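Local coordinates for protein endoglucanase (Clostridium thermocellum, PDB 2E4T) that probably hydrolyses internal beta-1,4-glucosidic bonds in cellulose and xyloglucan, as the family 44 catalytic module of a larger endoglucanase, at residues I27-T39 / E401-K413. Residues are numbered along the deposited sequence; the frame is centred on the assembly and turned at random.
With ZN (zinc ion), chain B; GOL (glycerol), chain G.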
loop_
_atom_site.group_PDB
_atom_site.type_symbol
_atom_site.label_atom_id
_atom_site.label_comp_id
_atom_site.label_asym_id
_atom_site.label_seq_id
_atom_site.Cartn_x
_atom_site.Cartn_y
_atom_site.Cartn_z
ATOM N N ILE A 27 5.242 -4.223 4.109
ATOM C CA ILE A 27 4.106 -4.593 3.308
ATOM C C ILE A 27 2.817 -4.717 4.100
ATOM O O ILE A 27 1.732 -4.815 3.503
ATOM C CB ILE A 27 4.365 -5.880 2.502
ATOM C CG1 ILE A 27 4.682 -7.054 3.415
ATOM C CG2 ILE A 27 5.464 -5.620 1.452
ATOM C CD1 ILE A 27 4.692 -8.376 2.678
ATOM N N TYR A 28 2.901 -4.728 5.436
ATOM C CA TYR A 28 1.752 -4.995 6.300
ATOM C C TYR A 28 1.191 -3.711 6.893
ATOM O O TYR A 28 0.884 -3.619 8.097
ATOM C CB TYR A 28 2.157 -5.973 7.429
ATOM C CG TYR A 28 2.905 -7.188 6.925
ATOM C CD1 TYR A 28 2.271 -8.209 6.207
ATOM C CD2 TYR A 28 4.259 -7.357 7.205
ATOM C CE1 TYR A 28 2.954 -9.326 5.773
ATOM C CE2 TYR A 28 4.957 -8.484 6.773
ATOM C CZ TYR A 28 4.306 -9.482 6.070
ATOM O OH TYR A 28 4.956 -10.619 5.613
ATOM N N GLY A 29 1.041 -2.672 6.035
ATOM C CA GLY A 29 0.649 -1.365 6.536
ATOM C C GLY A 29 -0.836 -1.038 6.318
ATOM O O GLY A 29 -1.602 -1.775 5.675
ATOM N N SER A 30 -1.204 0.160 6.839
ATOM C CA SER A 30 -2.559 0.662 6.640
ATOM C C SER A 30 -2.521 2.205 6.470
ATOM O O SER A 30 -1.576 2.880 6.870
ATOM C CB SER A 30 -3.506 0.288 7.808
ATOM O OG SER A 30 -3.195 0.997 9.000
ATOM N N ASN A 31 -3.623 2.704 5.900
ATOM C CA ASN A 31 -3.910 4.139 5.842
ATOM C C ASN A 31 -4.715 4.619 7.046
ATOM O O ASN A 31 -4.500 5.743 7.522
ATOM C CB ASN A 31 -4.687 4.500 4.588
ATOM C CG ASN A 31 -3.863 4.429 3.326
ATOM O OD1 ASN A 31 -3.251 5.436 2.916
ATOM N ND2 ASN A 31 -3.875 3.286 2.625
ATOM N N GLN A 32 -5.684 3.805 7.499
ATOM C CA GLN A 32 -6.572 4.144 8.597
ATOM C C GLN A 32 -6.069 3.508 9.893
ATOM O O GLN A 32 -5.124 2.709 9.930
ATOM C CB GLN A 32 -8.019 3.666 8.298
ATOM C CG GLN A 32 -8.747 4.544 7.290
ATOM C CD GLN A 32 -8.131 4.557 5.914
ATOM O OE1 GLN A 32 -7.876 3.522 5.292
ATOM N NE2 GLN A 32 -7.892 5.777 5.398
ATOM N N GLU A 33 -6.746 3.859 11.001
ATOM C CA GLU A 33 -6.439 3.315 12.327
ATOM C C GLU A 33 -7.181 1.986 12.460
ATOM O O GLU A 33 -8.409 1.950 12.629
ATOM C CB GLU A 33 -6.856 4.300 13.420
ATOM C CG GLU A 33 -6.011 5.576 13.355
ATOM C CD GLU A 33 -6.376 6.663 14.345
ATOM O OE1 GLU A 33 -7.542 6.746 14.801
ATOM O OE2 GLU A 33 -5.463 7.489 14.676
ATOM N N LEU A 34 -6.434 0.881 12.360
ATOM C CA LEU A 34 -6.994 -0.464 12.364
ATOM C C LEU A 34 -6.807 -1.167 13.701
ATOM O O LEU A 34 -5.872 -0.918 14.450
ATOM C CB LEU A 34 -6.345 -1.328 11.294
ATOM C CG LEU A 34 -6.557 -0.898 9.845
ATOM C CD1 LEU A 34 -5.921 -1.951 8.903
ATOM C CD2 LEU A 34 -8.020 -0.696 9.523
ATOM N N ASP A 35 -7.678 -2.175 13.894
ATOM C CA ASP A 35 -7.530 -3.168 14.948
ATOM C C ASP A 35 -6.602 -4.288 14.448
ATOM O O ASP A 35 -6.999 -5.446 14.247
ATOM C CB ASP A 35 -8.880 -3.770 15.279
ATOM C CG ASP A 35 -9.940 -2.721 15.527
ATOM O OD1 ASP A 35 -9.675 -1.798 16.346
ATOM O OD2 ASP A 35 -11.081 -2.816 14.973
ATOM N N ALA A 36 -5.364 -3.898 14.164
ATOM C CA ALA A 36 -4.365 -4.849 13.664
ATOM C C ALA A 36 -3.021 -4.249 14.005
ATOM O O ALA A 36 -2.854 -3.014 14.114
ATOM C CB ALA A 36 -4.455 -5.026 12.161
ATOM N N THR A 37 -2.028 -5.119 14.160
ATOM C CA THR A 37 -0.640 -4.682 14.275
ATOM C C THR A 37 -0.132 -4.427 12.870
ATOM O O THR A 37 -0.123 -5.353 12.014
ATOM C CB THR A 37 0.173 -5.788 14.973
ATOM O OG1 THR A 37 -0.403 -6.028 16.276
ATOM C CG2 THR A 37 1.632 -5.421 15.065
ATOM N N VAL A 38 0.146 -3.173 12.548
ATOM C CA VAL A 38 0.598 -2.811 11.213
ATOM C C VAL A 38 2.043 -2.371 11.268
ATOM O O VAL A 38 2.584 -1.991 12.302
ATOM C CB VAL A 38 -0.284 -1.709 10.572
ATOM C CG1 VAL A 38 -1.757 -2.158 10.510
ATOM C CG2 VAL A 38 -0.165 -0.364 11.263
ATOM N N THR A 39 2.689 -2.418 10.068
ATOM C CA THR A 39 4.128 -2.126 10.006
ATOM C C THR A 39 4.456 -0.913 9.142
ATOM O O THR A 39 5.615 -0.563 8.972
ATOM C CB THR A 39 4.895 -3.339 9.502
ATOM O OG1 THR A 39 4.455 -3.612 8.168
ATOM C CG2 THR A 39 4.667 -4.560 10.388
ATOM N N GLU A 401 -8.468 -7.366 8.944
ATOM C CA GLU A 401 -7.554 -7.172 10.059
ATOM C C GLU A 401 -6.950 -8.485 10.529
ATOM O O GLU A 401 -5.752 -8.561 10.849
ATOM C CB GLU A 401 -8.294 -6.469 11.205
ATOM C CG GLU A 401 -8.603 -5.029 10.847
ATOM C CD GLU A 401 -9.575 -4.369 11.840
ATOM O OE1 GLU A 401 -10.479 -5.074 12.407
ATOM O OE2 GLU A 401 -9.494 -3.126 12.032
ATOM N N ALA A 402 -7.769 -9.560 10.590
ATOM C CA ALA A 402 -7.250 -10.884 10.938
ATOM C C ALA A 402 -6.188 -11.304 9.899
ATOM O O ALA A 402 -5.181 -11.930 10.252
ATOM C CB ALA A 402 -8.366 -11.891 10.991
ATOM N N GLY A 403 -6.444 -11.029 8.611
ATOM C CA GLY A 403 -5.483 -11.376 7.568
ATOM C C GLY A 403 -4.125 -10.704 7.790
ATOM O O GLY A 403 -3.062 -11.321 7.566
ATOM N N ILE A 404 -4.163 -9.438 8.242
ATOM C CA ILE A 404 -2.919 -8.728 8.573
ATOM C C ILE A 404 -2.254 -9.366 9.813
ATOM O O ILE A 404 -1.057 -9.687 9.795
ATOM C CB ILE A 404 -3.196 -7.217 8.800
ATOM C CG1 ILE A 404 -3.683 -6.580 7.499
ATOM C CG2 ILE A 404 -1.966 -6.538 9.346
ATOM C CD1 ILE A 404 -4.292 -5.190 7.684
ATOM N N ASN A 405 -3.024 -9.512 10.917
ATOM C CA ASN A 405 -2.430 -10.059 12.146
ATOM C C ASN A 405 -1.906 -11.470 11.957
ATOM O O ASN A 405 -0.992 -11.890 12.693
ATOM C CB ASN A 405 -3.449 -10.032 13.298
ATOM C CG ASN A 405 -3.556 -8.664 13.926
ATOM O OD1 ASN A 405 -2.664 -7.826 13.877
ATOM N ND2 ASN A 405 -4.728 -8.453 14.597
ATOM N N LEU A 406 -2.445 -12.241 11.016
ATOM C CA LEU A 406 -1.923 -13.593 10.777
ATOM C C LEU A 406 -0.411 -13.504 10.433
ATOM O O LEU A 406 0.347 -14.446 10.742
ATOM C CB LEU A 406 -2.703 -14.270 9.682
ATOM C CG LEU A 406 -2.509 -15.792 9.606
ATOM C CD1 LEU A 406 -3.053 -16.524 10.811
ATOM C CD2 LEU A 406 -3.130 -16.319 8.294
ATOM N N TYR A 407 -0.009 -12.407 9.774
ATOM C CA TYR A 407 1.390 -12.167 9.480
ATOM C C TYR A 407 2.113 -11.399 10.572
ATOM O O TYR A 407 3.290 -11.684 10.845
ATOM C CB TYR A 407 1.559 -11.389 8.167
ATOM C CG TYR A 407 1.230 -12.219 6.951
ATOM C CD1 TYR A 407 2.273 -12.799 6.185
ATOM C CD2 TYR A 407 -0.089 -12.427 6.550
ATOM C CE1 TYR A 407 2.006 -13.554 5.070
ATOM C CE2 TYR A 407 -0.389 -13.211 5.445
ATOM C CZ TYR A 407 0.670 -13.765 4.664
ATOM O OH TYR A 407 0.422 -14.557 3.574
ATOM N N THR A 408 1.491 -10.394 11.173
ATOM C CA THR A 408 2.225 -9.459 12.010
ATOM C C THR A 408 2.152 -9.750 13.491
ATOM O O THR A 408 2.973 -9.190 14.257
ATOM C CB THR A 408 1.713 -8.009 11.773
ATOM O OG1 THR A 408 0.340 -8.037 12.209
ATOM C CG2 THR A 408 1.860 -7.570 10.352
ATOM N N ASN A 409 1.165 -10.526 13.937
ATOM C CA ASN A 409 0.946 -10.675 15.387
ATOM C C ASN A 409 -0.028 -11.842 15.555
ATOM O O ASN A 409 -1.194 -11.678 15.991
ATOM C CB ASN A 409 0.416 -9.394 16.001
ATOM C CG ASN A 409 0.488 -9.424 17.514
ATOM O OD1 ASN A 409 0.718 -10.486 18.134
ATOM N ND2 ASN A 409 0.360 -8.262 18.125
ATOM N N TYR A 410 0.420 -13.043 15.202
ATOM C CA TYR A 410 -0.527 -14.139 15.140
ATOM C C TYR A 410 -0.948 -14.682 16.504
ATOM O O TYR A 410 -2.004 -15.320 16.606
ATOM C CB TYR A 410 -0.029 -15.284 14.216
ATOM C CG TYR A 410 1.277 -15.888 14.640
ATOM C CD1 TYR A 410 1.377 -16.812 15.676
ATOM C CD2 TYR A 410 2.453 -15.537 13.995
ATOM C CE1 TYR A 410 2.635 -17.340 16.015
ATOM C CE2 TYR A 410 3.688 -16.044 14.355
ATOM C CZ TYR A 410 3.774 -16.938 15.339
ATOM O OH TYR A 410 5.012 -17.432 15.680
ATOM N N ASP A 411 -0.086 -14.478 17.522
ATOM C CA ASP A 411 -0.291 -15.030 18.837
ATOM C C ASP A 411 -0.704 -13.976 19.858
ATOM O O ASP A 411 -0.847 -14.298 21.045
ATOM C CB ASP A 411 0.956 -15.803 19.293
ATOM C CG ASP A 411 2.184 -14.938 19.359
ATOM O OD1 ASP A 411 2.081 -13.700 19.177
ATOM O OD2 ASP A 411 3.302 -15.507 19.569
ATOM N N GLY A 412 -0.893 -12.716 19.446
ATOM C CA GLY A 412 -1.269 -11.653 20.351
ATOM C C GLY A 412 -0.104 -11.111 21.170
ATOM O O GLY A 412 -0.291 -10.161 21.964
ATOM N N LYS A 413 1.095 -11.695 21.037
ATOM C CA LYS A 413 2.268 -11.226 21.789
ATOM C C LYS A 413 3.443 -10.940 20.879
ATOM O O LYS A 413 4.591 -10.880 21.318
ATOM C CB LYS A 413 2.639 -12.160 22.925
ATOM C CG LYS A 413 2.989 -13.496 22.511
ATOM C CD LYS A 413 3.303 -14.420 23.684
ATOM C CE LYS A 413 3.690 -15.831 23.181
ATOM N NZ LYS A 413 4.120 -16.747 24.290
HETATM ZN ZN ZN B . -11.641 -3.968 13.490
HETATM C C1 GOL G . -9.676 -8.130 14.226
HETATM O O1 GOL G . -10.381 -8.306 15.442
HETATM C C2 GOL G . -8.233 -8.597 14.374
HETATM O O2 GOL G . -7.579 -7.855 15.395
HETATM C C3 GOL G . -8.164 -10.069 14.663
HETATM O O3 GOL G . -6.793 -10.485 14.585
HETATM O O HOH W 1 -2.761 -7.336 17.242
#
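E401 reaches from helix 398-408 to the loop 31-39, and D35 meets it at a shared zinc ion. Followed outward, E401 CB lies 3.5 Å from D35 O, CG stays near the same carbonyl, and the chain, extended beyond CG, brings the carboxylate to the metal. E401 OE1 coordinates the zinc ion at 1.9 Å. D35 OD2 coordinates it at 2.0 Å, with A395 O as the third protein ligand; the metal presumably offsets the charge of the two carboxylates, whose planes stand 63° apart. E401 OE2 takes the N-H of D35 (N to OE2 2.8 Å) from above its carboxylate plane and also touches L34 CB. The loop follows strand 26-30 of the TIM-like barrel and the helix follows its neighbour, strand 388-391, so zinc and hydrogen bonds tie together the chain beyond two adjacent strands. One helical turn on, N405 OD1 accepts T37 N at 2.8 Å in its carbonyl plane, while ND2 donates to O3 of a glycerol, probably from the crystallisation liquor, whose O2 donates to D35 O. T408 OG1, set between the backbone N and the carbonyl carbon (chi1 63°), is thereby turned to donate to T37 O (2.7 Å), and CG2 to press on Y28 CB at 3.3 Å. N409 ND2 donates to T37 OG1 in its amide plane, while OD1 accepts from G414 N. On the apolar side, L34 CD1 meets I404 CD1, and the ring planes of Y28 and Y407 are 29° apart, near parallel but so displaced that the rings barely overlap.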